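Local coordinates for calcineurin-like phosphoesterase domain-containing protein (PDB 1XM7) that is of uncharacterised function but has a calcineurin-like phosphoesterase fold and is therefore probably a hydrolase, at residues L64-K68 / K89-D93; L20-V24 / H149-E153. All coordinates share one frame; numbering follows the deposited sequence.

Interaction 1 (L64-K68 / K89-D93); sequences LRIWK and KEYFD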
loop_
_atom_site.group_PDB
_atom_site.type_symbol
_atom_site.label_atom_id
_atom_site.label_comp_id
_atom_site.label_asym_id
_atom_site.label_seq_id
_atom_site.Cartn_x
_atom_site.Cartn_y
_atom_site.Cartn_z
ATOM N N LEU A 64 1.578 10.339 -13.111
ATOM C CA LEU A 64 1.719 11.074 -11.865
ATOM C C LEU A 64 0.856 12.327 -11.794
ATOM O O LEU A 64 0.296 12.641 -10.744
ATOM C CB LEU A 64 3.196 11.424 -11.618
ATOM C CG LEU A 64 4.156 10.231 -11.504
ATOM C CD1 LEU A 64 5.472 10.706 -10.922
ATOM C CD2 LEU A 64 3.551 9.136 -10.624
ATOM N N ARG A 65 0.754 13.045 -12.905
ATOM C CA ARG A 65 -0.056 14.251 -12.943
ATOM C C ARG A 65 -1.495 13.819 -12.660
ATOM O O ARG A 65 -2.211 14.466 -11.901
ATOM C CB ARG A 65 0.065 14.913 -14.322
ATOM C CG ARG A 65 -0.480 16.344 -14.401
ATOM C CD ARG A 65 -0.080 17.060 -15.714
ATOM N NE ARG A 65 1.365 17.306 -15.797
ATOM C CZ ARG A 65 1.983 17.918 -16.811
ATOM N NH1 ARG A 65 1.286 18.366 -17.854
ATOM N NH2 ARG A 65 3.305 18.065 -16.793
ATOM N N ILE A 66 -1.900 12.702 -13.259
ATOM C CA ILE A 66 -3.244 12.170 -13.074
ATOM C C ILE A 66 -3.466 11.807 -11.610
ATOM O O ILE A 66 -4.474 12.189 -11.006
ATOM C CB ILE A 66 -3.474 10.924 -13.962
ATOM C CG1 ILE A 66 -3.511 11.347 -15.430
ATOM C CG2 ILE A 66 -4.771 10.222 -13.568
ATOM C CD1 ILE A 66 -3.498 10.191 -16.398
ATOM N N TRP A 67 -2.525 11.070 -11.036
ATOM C CA TRP A 67 -2.614 10.691 -9.632
ATOM C C TRP A 67 -2.821 11.928 -8.760
ATOM O O TRP A 67 -3.680 11.957 -7.884
ATOM C CB TRP A 67 -1.329 9.967 -9.217
ATOM C CG TRP A 67 -1.091 9.925 -7.742
ATOM C CD1 TRP A 67 -0.541 10.908 -6.966
ATOM C CD2 TRP A 67 -1.434 8.859 -6.861
ATOM N NE1 TRP A 67 -0.523 10.517 -5.651
ATOM C CE2 TRP A 67 -1.065 9.263 -5.556
ATOM C CE3 TRP A 67 -2.021 7.599 -7.043
ATOM C CZ2 TRP A 67 -1.265 8.452 -4.439
ATOM C CZ3 TRP A 67 -2.221 6.786 -5.925
ATOM C CH2 TRP A 67 -1.841 7.220 -4.641
ATOM N N LYS A 68 -2.011 12.947 -9.015
ATOM C CA LYS A 68 -2.065 14.196 -8.279
ATOM C C LYS A 68 -3.459 14.811 -8.373
ATOM O O LYS A 68 -3.983 15.334 -7.396
ATOM C CB LYS A 68 -1.016 15.158 -8.850
ATOM C CG LYS A 68 -0.620 16.304 -7.936
ATOM C CD LYS A 68 0.413 17.214 -8.600
ATOM C CE LYS A 68 0.826 18.357 -7.663
ATOM N NZ LYS A 68 1.900 19.239 -8.235
ATOM N N LYS A 89 6.924 14.694 -1.947
ATOM C CA LYS A 89 6.100 15.655 -1.233
ATOM C C LYS A 89 4.924 16.226 -1.989
ATOM O O LYS A 89 3.902 16.558 -1.380
ATOM C CB LYS A 89 6.954 16.780 -0.657
ATOM C CG LYS A 89 7.699 16.319 0.583
ATOM C CD LYS A 89 8.255 17.460 1.417
ATOM C CE LYS A 89 8.963 16.923 2.671
ATOM N NZ LYS A 89 9.358 17.998 3.644
ATOM N N GLU A 90 5.025 16.317 -3.307
ATOM C CA GLU A 90 3.900 16.878 -4.028
ATOM C C GLU A 90 2.941 15.902 -4.663
ATOM O O GLU A 90 2.169 16.266 -5.550
ATOM C CB GLU A 90 4.368 17.879 -5.061
ATOM C CG GLU A 90 4.954 17.322 -6.297
ATOM C CD GLU A 90 5.412 18.458 -7.173
ATOM O OE1 GLU A 90 6.626 18.780 -7.146
ATOM O OE2 GLU A 90 4.543 19.053 -7.856
ATOM N N TYR A 91 2.977 14.665 -4.190
ATOM C CA TYR A 91 2.069 13.646 -4.678
ATOM C C TYR A 91 1.288 13.134 -3.477
ATOM O O TYR A 91 0.318 12.386 -3.621
ATOM C CB TYR A 91 2.855 12.528 -5.347
ATOM C CG TYR A 91 3.466 12.954 -6.672
ATOM C CD1 TYR A 91 2.665 13.180 -7.802
ATOM C CD2 TYR A 91 4.849 13.119 -6.803
ATOM C CE1 TYR A 91 3.229 13.549 -9.031
ATOM C CE2 TYR A 91 5.419 13.489 -8.026
ATOM C CZ TYR A 91 4.607 13.696 -9.133
ATOM O OH TYR A 91 5.189 14.001 -10.342
ATOM N N PHE A 92 1.715 13.580 -2.293
ATOM C CA PHE A 92 1.097 13.211 -1.024
ATOM C C PHE A 92 1.028 14.415 -0.092
ATOM O O PHE A 92 1.829 15.354 -0.205
ATOM C CB PHE A 92 1.909 12.105 -0.361
ATOM C CG PHE A 92 1.912 10.831 -1.132
ATOM C CD1 PHE A 92 0.859 9.930 -1.008
ATOM C CD2 PHE A 92 2.936 10.550 -2.030
ATOM C CE1 PHE A 92 0.823 8.763 -1.769
ATOM C CE2 PHE A 92 2.907 9.387 -2.797
ATOM C CZ PHE A 92 1.845 8.492 -2.664
ATOM N N ASP A 93 0.067 14.376 0.828
ATOM C CA ASP A 93 -0.141 15.439 1.805
ATOM C C ASP A 93 0.630 15.139 3.075
ATOM O O ASP A 93 1.068 16.049 3.774
ATOM C CB ASP A 93 -1.625 15.562 2.122
ATOM C CG ASP A 93 -2.457 15.792 0.879
ATOM O OD1 ASP A 93 -3.200 14.882 0.462
ATOM O OD2 ASP A 93 -2.357 16.894 0.304
#

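Interaction 2 (L20-V24 / H149-E153); sequences LNPEV and HWNRE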
loop_
_atom_site.group_PDB
_atom_site.type_symbol
_atom_site.label_atom_id
_atom_site.label_comp_id
_atom_site.label_asym_id
_atom_site.label_seq_id
_atom_site.Cartn_x
_atom_site.Cartn_y
_atom_site.Cartn_z
ATOM N N LEU A 20 8.892 -9.338 -14.743
ATOM C CA LEU A 20 9.142 -9.971 -13.452
ATOM C C LEU A 20 7.942 -10.706 -12.842
ATOM O O LEU A 20 8.114 -11.691 -12.124
ATOM C CB LEU A 20 9.678 -8.911 -12.490
ATOM C CG LEU A 20 10.965 -8.271 -13.017
ATOM C CD1 LEU A 20 11.297 -7.028 -12.233
ATOM C CD2 LEU A 20 12.098 -9.265 -12.925
ATOM N N ASN A 21 6.735 -10.226 -13.118
ATOM C CA ASN A 21 5.524 -10.861 -12.605
ATOM C C ASN A 21 4.589 -11.009 -13.784
ATOM O O ASN A 21 3.474 -10.503 -13.769
ATOM C CB ASN A 21 4.877 -9.988 -11.541
ATOM C CG ASN A 21 5.831 -9.641 -10.427
ATOM O OD1 ASN A 21 6.755 -10.401 -10.133
ATOM N ND2 ASN A 21 5.611 -8.499 -9.788
ATOM N N PRO A 22 5.033 -11.739 -14.814
ATOM C CA PRO A 22 4.275 -11.976 -16.043
ATOM C C PRO A 22 2.878 -12.381 -15.673
ATOM O O PRO A 22 1.899 -11.955 -16.283
ATOM C CB PRO A 22 5.029 -13.123 -16.701
ATOM C CG PRO A 22 6.390 -13.076 -16.075
ATOM C CD PRO A 22 6.073 -12.768 -14.659
ATOM N N GLU A 23 2.816 -13.220 -14.654
ATOM C CA GLU A 23 1.566 -13.732 -14.141
ATOM C C GLU A 23 0.498 -12.655 -13.944
ATOM O O GLU A 23 -0.570 -12.722 -14.547
ATOM C CB GLU A 23 1.831 -14.433 -12.811
ATOM C CG GLU A 23 2.580 -15.764 -12.915
ATOM C CD GLU A 23 1.667 -16.910 -13.346
ATOM O OE1 GLU A 23 2.067 -18.089 -13.178
ATOM O OE2 GLU A 23 0.549 -16.632 -13.855
ATOM N N VAL A 24 0.792 -11.663 -13.111
ATOM C CA VAL A 24 -0.165 -10.603 -12.815
ATOM C C VAL A 24 -0.010 -9.275 -13.538
ATOM O O VAL A 24 -0.998 -8.670 -13.936
ATOM C CB VAL A 24 -0.176 -10.304 -11.323
ATOM C CG1 VAL A 24 -0.919 -11.390 -10.597
ATOM C CG2 VAL A 24 1.251 -10.212 -10.809
ATOM N N HIS A 149 4.304 -9.583 -3.114
ATOM C CA HIS A 149 3.640 -9.706 -4.406
ATOM C C HIS A 149 2.861 -10.985 -4.603
ATOM O O HIS A 149 2.959 -11.933 -3.830
ATOM C CB HIS A 149 4.650 -9.570 -5.545
ATOM C CG HIS A 149 5.437 -8.298 -5.503
ATOM N ND1 HIS A 149 4.855 -7.068 -5.276
ATOM C CD2 HIS A 149 6.763 -8.062 -5.651
ATOM C CE1 HIS A 149 5.788 -6.134 -5.284
ATOM N NE2 HIS A 149 6.955 -6.711 -5.509
ATOM N N TRP A 150 2.083 -10.988 -5.673
ATOM C CA TRP A 150 1.272 -12.128 -6.023
ATOM C C TRP A 150 2.163 -13.317 -6.348
ATOM O O TRP A 150 3.237 -13.163 -6.925
ATOM C CB TRP A 150 0.410 -11.790 -7.243
ATOM C CG TRP A 150 -0.432 -12.938 -7.714
ATOM C CD1 TRP A 150 -1.717 -13.234 -7.331
ATOM C CD2 TRP A 150 -0.014 -14.010 -8.574
ATOM N NE1 TRP A 150 -2.116 -14.426 -7.895
ATOM C CE2 TRP A 150 -1.091 -14.923 -8.660
ATOM C CE3 TRP A 150 1.171 -14.292 -9.272
ATOM C CZ2 TRP A 150 -1.016 -16.100 -9.419
ATOM C CZ3 TRP A 150 1.244 -15.463 -10.022
ATOM C CH2 TRP A 150 0.157 -16.353 -10.088
ATOM N N ASN A 151 1.712 -14.503 -5.955
ATOM C CA ASN A 151 2.415 -15.745 -6.242
ATOM C C ASN A 151 1.296 -16.725 -6.521
ATOM O O ASN A 151 0.154 -16.496 -6.119
ATOM C CB ASN A 151 3.277 -16.197 -5.056
ATOM C CG ASN A 151 2.480 -16.391 -3.787
ATOM O OD1 ASN A 151 2.846 -15.887 -2.722
ATOM N ND2 ASN A 151 1.385 -17.133 -3.889
ATOM N N ARG A 152 1.613 -17.812 -7.208
ATOM C CA ARG A 152 0.604 -18.801 -7.567
ATOM C C ARG A 152 0.025 -19.641 -6.423
ATOM O O ARG A 152 -0.717 -20.586 -6.681
ATOM C CB ARG A 152 1.157 -19.726 -8.657
ATOM C CG ARG A 152 2.474 -19.247 -9.259
ATOM C CD ARG A 152 3.627 -19.536 -8.304
ATOM N NE ARG A 152 4.896 -18.936 -8.717
ATOM C CZ ARG A 152 6.092 -19.386 -8.334
ATOM N NH1 ARG A 152 6.183 -20.448 -7.533
ATOM N NH2 ARG A 152 7.203 -18.776 -8.749
ATOM N N GLU A 153 0.342 -19.303 -5.172
ATOM C CA GLU A 153 -0.184 -20.060 -4.030
ATOM C C GLU A 153 -0.972 -19.250 -2.993
ATOM O O GLU A 153 -2.164 -19.470 -2.820
ATOM C CB GLU A 153 0.939 -20.813 -3.316
ATOM C CG GLU A 153 2.338 -20.486 -3.799
ATOM C CD GLU A 153 2.630 -21.059 -5.171
ATOM O OE1 GLU A 153 3.776 -20.910 -5.653
ATOM O OE2 GLU A 153 1.712 -21.662 -5.767
#

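Interaction 1 (L64-K68 / K89-D93)
Trp67 and Tyr91 meet because the indole CG stands opposite its own backbone N (chi1 161°), which carries the ring away from helix 63-69 toward the loop leading into strand 94-96. Lys68 also has CG opposite its backbone N and runs out extended, which brings NZ to the Glu90 carboxylate. The indole N-H points at the Tyr91 carbonyl, with Trp67 NE1 to Tyr91 O at 2.9 Å and a nearly straight bond (168° at the hydrogen). The oxygen lies close to the indole plane, so it meets the edge of the ring. Farther along the indole, Trp67 CZ2 approaches Phe92 CE1 at 3.4 Å; the two rings are oblique, the five-membered ring turned 57° from the phenyl plane, with Trp67 NE1 over one phenyl face. Phe53 also touches both Trp67 and Phe92, extending the aromatic cluster. One turn back on the helix, Leu64 crosses Tyr91 at about a right angle: Leu64 CB touches Tyr91 CE1 at 3.3 Å, and Leu64 CD1 approaches Tyr91 OH at 3.4 Å. At the exposed border, Lys68 NZ forms a salt bridge with Glu90 OE2 at 2.7 Å, on that oxygen's anti lone pair. The chemistry is therefore graded: a loop carbonyl satisfies the buried tryptophan N-H and, with Phe92 and Tyr91 packing, would hold the indole's rotation, while full charges pair near solvent.

Interaction 2 (L20-V24 / H149-E153)
Val24 and Glu23 pack on the indole of Trp150 at the surface of this calcineurin-like phosphoesterase fold, where the loop after helix 17-20 meets the loop after strand 142-145. Trp150 directly follows a Gly-His-Val-His sequence, a family signature whose histidines are metal ligands in related enzymes; His149 is its last residue. Taken outward from the backbone, Trp150 CB first meets both methyls of Val24, CG1 at 3.6 Å and CG2 at 4.0 Å. Val24 CG1 lies over Trp150 CG, at 3.3 Å, and CD2, making a CH-pi contact 3.6 Å from the five-membered ring centroid and 26° off the normal. With chi1 of Val24 at -76°, CG1 is beside the backbone N and becomes the branch that does this touching. Trp150 CE3 has Val24 CG1 and Glu23 CB as neighbours, while CZ3 and CH2 face the Glu23 side chain, with Trp150 CH2 3.6 Å from Glu23 CD. The still shorter approach of Glu23 CB to the ring is doubtful. Next to the indole, Asn21 ND2 lies loosely above one face of the His149 imidazole, offset toward its rim; His149 ND1 is hydrogen-bonded to Asn170. Glu172 receives the Trp150 backbone N-H and, weakly, the Asn21 amide. The indole faces have different neighbours: opposite the Val24 methyl, Arg152 N lies 3.5 Å above the Trp150 ring plane, offset toward its rim.

Interaction 1 is partly buried and interaction 2 is a surface contact; their centres lie 27 Å apart and no element is common to both. Residues 64-68 and 89-93 join a helix to the loop entering an outer strand of the five-stranded sheet, whereas residues 20-24 and 149-153 join two loops, the second of them linking two strands of the four-stranded sheet. Both partners of interaction 1 fall in the sequence between the two partners of interaction 2. A tryptophan takes part in each, sharing the more buried contact with Tyr91, where aromatic packing joins a hydrogen bond and a salt bridge, and carrying most of the surface one, where aliphatic atoms pack against the indole.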